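Local coordinates for protein alanine racemase (Corynebacterium glutamicum, PDB 2DY3) that belongs to the alanine racemase family, binds pyridoxal-5'-phosphate and combines an N-terminal TIM-barrel-type domain with a C-terminal beta domain, at residues D87-A90 against A91-N95; G131-E134 against Q135-E138. All coordinates share one frame; numbering follows the deposited sequence.

Both contacts are local and lie in series within the N-terminal, TIM-barrel-type part of the chain, neither nested nor crossed. Following the chain from the N terminus, strand 76-81 leads into contact 1, where 87-90 and 91-95 together make the whole of the short helix 88-92 and its exit turn toward strand 97-100, the helical link of a beta-alpha-beta unit. Helix 103-110 and strand 117-122 follow. Contact 2 then closes the loop after that strand, as 131-134 turns into 135-138 at the start of helix 134-146, which leads to strand 150-156. The two centres are 25 Å apart, and the nearest atoms about 15 Å.

Contact 1: residues D87-A90 against A91-N95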
loop_
_atom_site.group_PDB
_atom_site.type_symbol
_atom_site.label_atom_id
_atom_site.label_comp_id
_atom_site.label_asym_id
_atom_site.label_seq_id
_atom_site.Cartn_x
_atom_site.Cartn_y
_atom_site.Cartn_z
ATOM N N ASP B 87 1.368 19.477 -15.777
ATOM C CA ASP B 87 0.475 19.877 -16.858
ATOM C C ASP B 87 -0.915 20.168 -16.275
ATOM O O ASP B 87 -1.866 19.419 -16.513
ATOM C CB ASP B 87 0.379 18.757 -17.899
ATOM C CG ASP B 87 -0.412 19.165 -19.125
ATOM O OD1 ASP B 87 -0.546 18.339 -20.048
ATOM O OD2 ASP B 87 -0.895 20.311 -19.172
ATOM N N PHE B 88 -1.033 21.251 -15.512
ATOM C CA PHE B 88 -2.313 21.598 -14.912
ATOM C C PHE B 88 -3.293 22.068 -15.980
ATOM O O PHE B 88 -4.505 21.983 -15.798
ATOM C CB PHE B 88 -2.124 22.674 -13.831
ATOM C CG PHE B 88 -1.574 23.971 -14.346
ATOM C CD1 PHE B 88 -2.418 24.953 -14.834
ATOM C CD2 PHE B 88 -0.210 24.216 -14.329
ATOM C CE1 PHE B 88 -1.918 26.159 -15.295
ATOM C CE2 PHE B 88 0.299 25.422 -14.792
ATOM C CZ PHE B 88 -0.560 26.391 -15.273
ATOM N N ARG B 89 -2.758 22.551 -17.100
ATOM C CA ARG B 89 -3.577 23.013 -18.213
ATOM C C ARG B 89 -4.442 21.861 -18.699
ATOM O O ARG B 89 -5.579 22.062 -19.127
ATOM C CB ARG B 89 -2.692 23.520 -19.366
ATOM C CG ARG B 89 -3.457 23.848 -20.654
ATOM C CD ARG B 89 -4.577 24.849 -20.404
ATOM N NE ARG B 89 -5.427 25.027 -21.578
ATOM C CZ ARG B 89 -5.130 25.804 -22.618
ATOM N NH1 ARG B 89 -3.996 26.495 -22.639
ATOM N NH2 ARG B 89 -5.968 25.888 -23.647
ATOM N N ALA B 90 -3.895 20.654 -18.631
ATOM C CA ALA B 90 -4.618 19.457 -19.049
ATOM C C ALA B 90 -5.863 19.280 -18.187
ATOM O O ALA B 90 -6.887 18.786 -18.658
ATOM C CB ALA B 90 -3.720 18.233 -18.923
ATOM N N ALA B 91 -5.772 19.686 -16.924
ATOM C CA ALA B 91 -6.901 19.567 -16.009
ATOM C C ALA B 91 -7.936 20.633 -16.353
ATOM O O ALA B 91 -9.137 20.349 -16.436
ATOM C CB ALA B 91 -6.431 19.729 -14.575
ATOM N N ILE B 92 -7.462 21.860 -16.549
ATOM C CA ILE B 92 -8.342 22.961 -16.913
ATOM C C ILE B 92 -9.167 22.565 -18.137
ATOM O O ILE B 92 -10.375 22.800 -18.181
ATOM C CB ILE B 92 -7.547 24.234 -17.259
ATOM C CG1 ILE B 92 -6.774 24.723 -16.033
ATOM C CG2 ILE B 92 -8.503 25.321 -17.746
ATOM C CD1 ILE B 92 -5.880 25.924 -16.304
ATOM N N ASP B 93 -8.505 21.962 -19.121
ATOM C CA ASP B 93 -9.167 21.526 -20.346
ATOM C C ASP B 93 -10.274 20.507 -20.074
ATOM O O ASP B 93 -11.198 20.352 -20.880
ATOM C CB ASP B 93 -8.162 20.897 -21.320
ATOM C CG ASP B 93 -7.119 21.879 -21.812
ATOM O OD1 ASP B 93 -7.415 23.088 -21.874
ATOM O OD2 ASP B 93 -6.005 21.430 -22.160
ATOM N N ARG B 94 -10.167 19.810 -18.947
ATOM C CA ARG B 94 -11.147 18.795 -18.570
ATOM C C ARG B 94 -12.160 19.326 -17.549
ATOM O O ARG B 94 -12.814 18.553 -16.843
ATOM C CB ARG B 94 -10.421 17.568 -18.009
ATOM C CG ARG B 94 -9.454 16.928 -18.999
ATOM C CD ARG B 94 -9.975 15.592 -19.491
ATOM N NE ARG B 94 -9.507 14.496 -18.658
ATOM C CZ ARG B 94 -10.070 13.294 -18.604
ATOM N NH1 ARG B 94 -11.144 13.018 -19.333
ATOM N NH2 ARG B 94 -9.541 12.360 -17.832
ATOM N N ASN B 95 -12.285 20.645 -17.481
ATOM C CA ASN B 95 -13.217 21.291 -16.561
ATOM C C ASN B 95 -12.978 20.886 -15.111
ATOM O O ASN B 95 -13.913 20.603 -14.364
ATOM C CB ASN B 95 -14.666 20.982 -16.964
ATOM C CG ASN B 95 -15.682 21.709 -16.096
ATOM O OD1 ASN B 95 -15.535 22.902 -15.807
ATOM N ND2 ASN B 95 -16.726 20.995 -15.685
HETATM O O HOH W 1 -8.939 24.950 -23.647
#
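With CG anti to the backbone N (chi1 172°) and a bend at the next bond, the side chain of Arg89 turns toward the C-terminal end of the helix, while Asp93, whose CG sits beside its own backbone N, leans toward it from one turn later. They meet in an i to i+4 salt bridge at the C-terminal end of the short helix 88-92, the helical link between parallel strands 76-81 and 97-100 of the barrel. Arg89 NE lies 2.8 Å from Asp93 OD1, which it reaches on the syn side of the carboxylate. OD1 lies at the guanidinium edge, near its plane, although the guanidinium and carboxylate planes are 69° apart, and a water bridges Arg89 NH2 to the same OD1. Asp93 is tied to Arg89 through the backbone too, its N donating to Arg89 O at 2.9 Å.

Asp87 is the N-cap: its OD2 takes the N-H of Ala90 from above the carboxylate plane, at 3.1 Å. Phe88 O receives two N-H groups, from Ala91 above the carbonyl plane and from Ile92 within it. On the side facing the protein, Phe88 and Ile92 run alongside each other, both packing on Leu98, and Ile92 CD1 meets the edge of the ring 3.9 Å from Phe88 CD1. Asn95, with positive phi, is the C-prime residue of a Schellman motif that ends the helix. Just before it, the Arg94 chain leaves for Asp70, with which NH2 forms a salt bridge, and on its way CG passes 3.2 Å from Ala90 O.

Contact 2: residues G131-E134 against Q135-E138; sequences GVDE and QEWE
Asp133 O is gripped by two amides of the first helical turn: Glu136 N donates to it at 2.7 Å, from above the carbonyl plane, and Trp137 N adds a weak bond. The residue is the N-cap of helix 134-146, and with Glu136 it builds a capping box. Asp133 OD1 accepts only weakly from Glu136 N, whereas the reciprocal bond is firmer, Asp133 N reaching Glu136 OE1 at 3.0 Å on the anti side of the carboxylate. The Glu136 chain, extended beyond CG (chi2 173°), carries its carboxylate back to that amide. A water lies within hydrogen-bonding reach of this OE1 and of Gly131 O.

The indole of Trp137 packs one face against the backbone of Asp133 and Glu134, with Glu134 CA 3.4 Å from the centroid of the five-membered ring of Trp137, a CH-pi contact. Trp137 NE1 donates to Val132 O, 2.9 Å away and nearly in the ring plane, but NE1 stands well above the plane of that carbonyl, not on a lone pair. Val132 CG1 lies against Glu136 CB and 3.7 Å from Trp137 CD1. Helix 169-186 also packs on the indole through Ala180 and Leu183, and supplies Arg179 for a salt bridge to Glu134 OE1. Lys246 of the second subunit donates to Gly131 O and packs on Asp133.

The carboxylates of Asp133 and Glu136 are stacked with planes 26° apart, and Asp133 OD1 is 3.6 Å from Glu136 OE1. Their mutual repulsion is probably eased by the amides each accepts from and by the positive end of the helix dipole.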
loop_
_atom_site.group_PDB
_atom_site.type_symbol
_atom_site.label_atom_id
_atom_site.label_comp_id
_atom_site.label_asym_id
_atom_site.label_seq_id
_atom_site.Cartn_x
_atom_site.Cartn_y
_atom_site.Cartn_z
ATOM N N GLY B 131 -1.518 26.419 1.094
ATOM C CA GLY B 131 -2.489 27.496 1.006
ATOM C C GLY B 131 -1.882 28.877 1.167
ATOM O O GLY B 131 -0.787 29.027 1.705
ATOM N N VAL B 132 -2.608 29.885 0.694
ATOM C CA VAL B 132 -2.176 31.274 0.764
ATOM C C VAL B 132 -2.384 31.806 2.183
ATOM O O VAL B 132 -3.482 31.701 2.736
ATOM C CB VAL B 132 -2.990 32.139 -0.232
ATOM C CG1 VAL B 132 -2.418 33.544 -0.297
ATOM C CG2 VAL B 132 -2.978 31.492 -1.614
ATOM N N ASP B 133 -1.334 32.364 2.781
ATOM C CA ASP B 133 -1.458 32.894 4.132
ATOM C C ASP B 133 -1.786 34.379 4.135
ATOM O O ASP B 133 -1.635 35.066 3.130
ATOM C CB ASP B 133 -0.190 32.636 4.952
ATOM C CG ASP B 133 1.029 33.328 4.384
ATOM O OD1 ASP B 133 0.935 34.522 4.025
ATOM O OD2 ASP B 133 2.088 32.678 4.310
ATOM N N GLU B 134 -2.238 34.854 5.291
ATOM C CA GLU B 134 -2.643 36.242 5.505
ATOM C C GLU B 134 -1.815 37.326 4.817
ATOM O O GLU B 134 -2.371 38.231 4.190
ATOM C CB GLU B 134 -2.702 36.512 7.010
ATOM C CG GLU B 134 -3.256 37.871 7.396
ATOM C CD GLU B 134 -3.565 37.955 8.881
ATOM O OE1 GLU B 134 -4.533 37.304 9.320
ATOM O OE2 GLU B 134 -2.835 38.660 9.613
ATOM N N GLN B 135 -0.494 37.246 4.934
ATOM C CA GLN B 135 0.373 38.245 4.318
ATOM C C GLN B 135 0.297 38.243 2.790
ATOM O O GLN B 135 0.625 39.246 2.150
ATOM C CB GLN B 135 1.828 38.028 4.752
ATOM C CG GLN B 135 2.070 38.174 6.249
ATOM C CD GLN B 135 1.644 39.531 6.791
ATOM O OE1 GLN B 135 0.454 39.849 6.851
ATOM N NE2 GLN B 135 2.622 40.343 7.186
ATOM N N GLU B 136 -0.144 37.129 2.212
ATOM C CA GLU B 136 -0.237 37.006 0.759
ATOM C C GLU B 136 -1.645 37.262 0.204
ATOM O O GLU B 136 -1.805 37.496 -0.995
ATOM C CB GLU B 136 0.214 35.602 0.324
ATOM C CG GLU B 136 1.463 35.087 1.030
ATOM C CD GLU B 136 1.785 33.636 0.699
ATOM O OE1 GLU B 136 0.900 32.767 0.846
ATOM O OE2 GLU B 136 2.933 33.359 0.298
ATOM N N TRP B 137 -2.657 37.222 1.068
ATOM C CA TRP B 137 -4.041 37.421 0.629
ATOM C C TRP B 137 -4.244 38.639 -0.262
ATOM O O TRP B 137 -4.821 38.537 -1.342
ATOM C CB TRP B 137 -4.983 37.525 1.834
ATOM C CG TRP B 137 -5.016 36.306 2.688
ATOM C CD1 TRP B 137 -4.593 35.055 2.347
ATOM C CD2 TRP B 137 -5.546 36.205 4.017
ATOM N NE1 TRP B 137 -4.829 34.179 3.382
ATOM C CE2 TRP B 137 -5.413 34.861 4.418
ATOM C CE3 TRP B 137 -6.121 37.123 4.906
ATOM C CZ2 TRP B 137 -5.832 34.409 5.672
ATOM C CZ3 TRP B 137 -6.537 36.673 6.150
ATOM C CH2 TRP B 137 -6.390 35.327 6.520
ATOM N N GLU B 138 -3.769 39.792 0.199
ATOM C CA GLU B 138 -3.900 41.037 -0.549
ATOM C C GLU B 138 -3.466 40.906 -2.001
ATOM O O GLU B 138 -4.246 41.170 -2.920
ATOM C CB GLU B 138 -3.076 42.145 0.114
ATOM C CG GLU B 138 -3.645 42.660 1.420
ATOM C CD GLU B 138 -4.949 43.404 1.234
ATOM O OE1 GLU B 138 -5.470 43.946 2.231
ATOM O OE2 GLU B 138 -5.451 43.448 0.093
HETATM O O HOH W 2 1.202 30.117 -0.134
#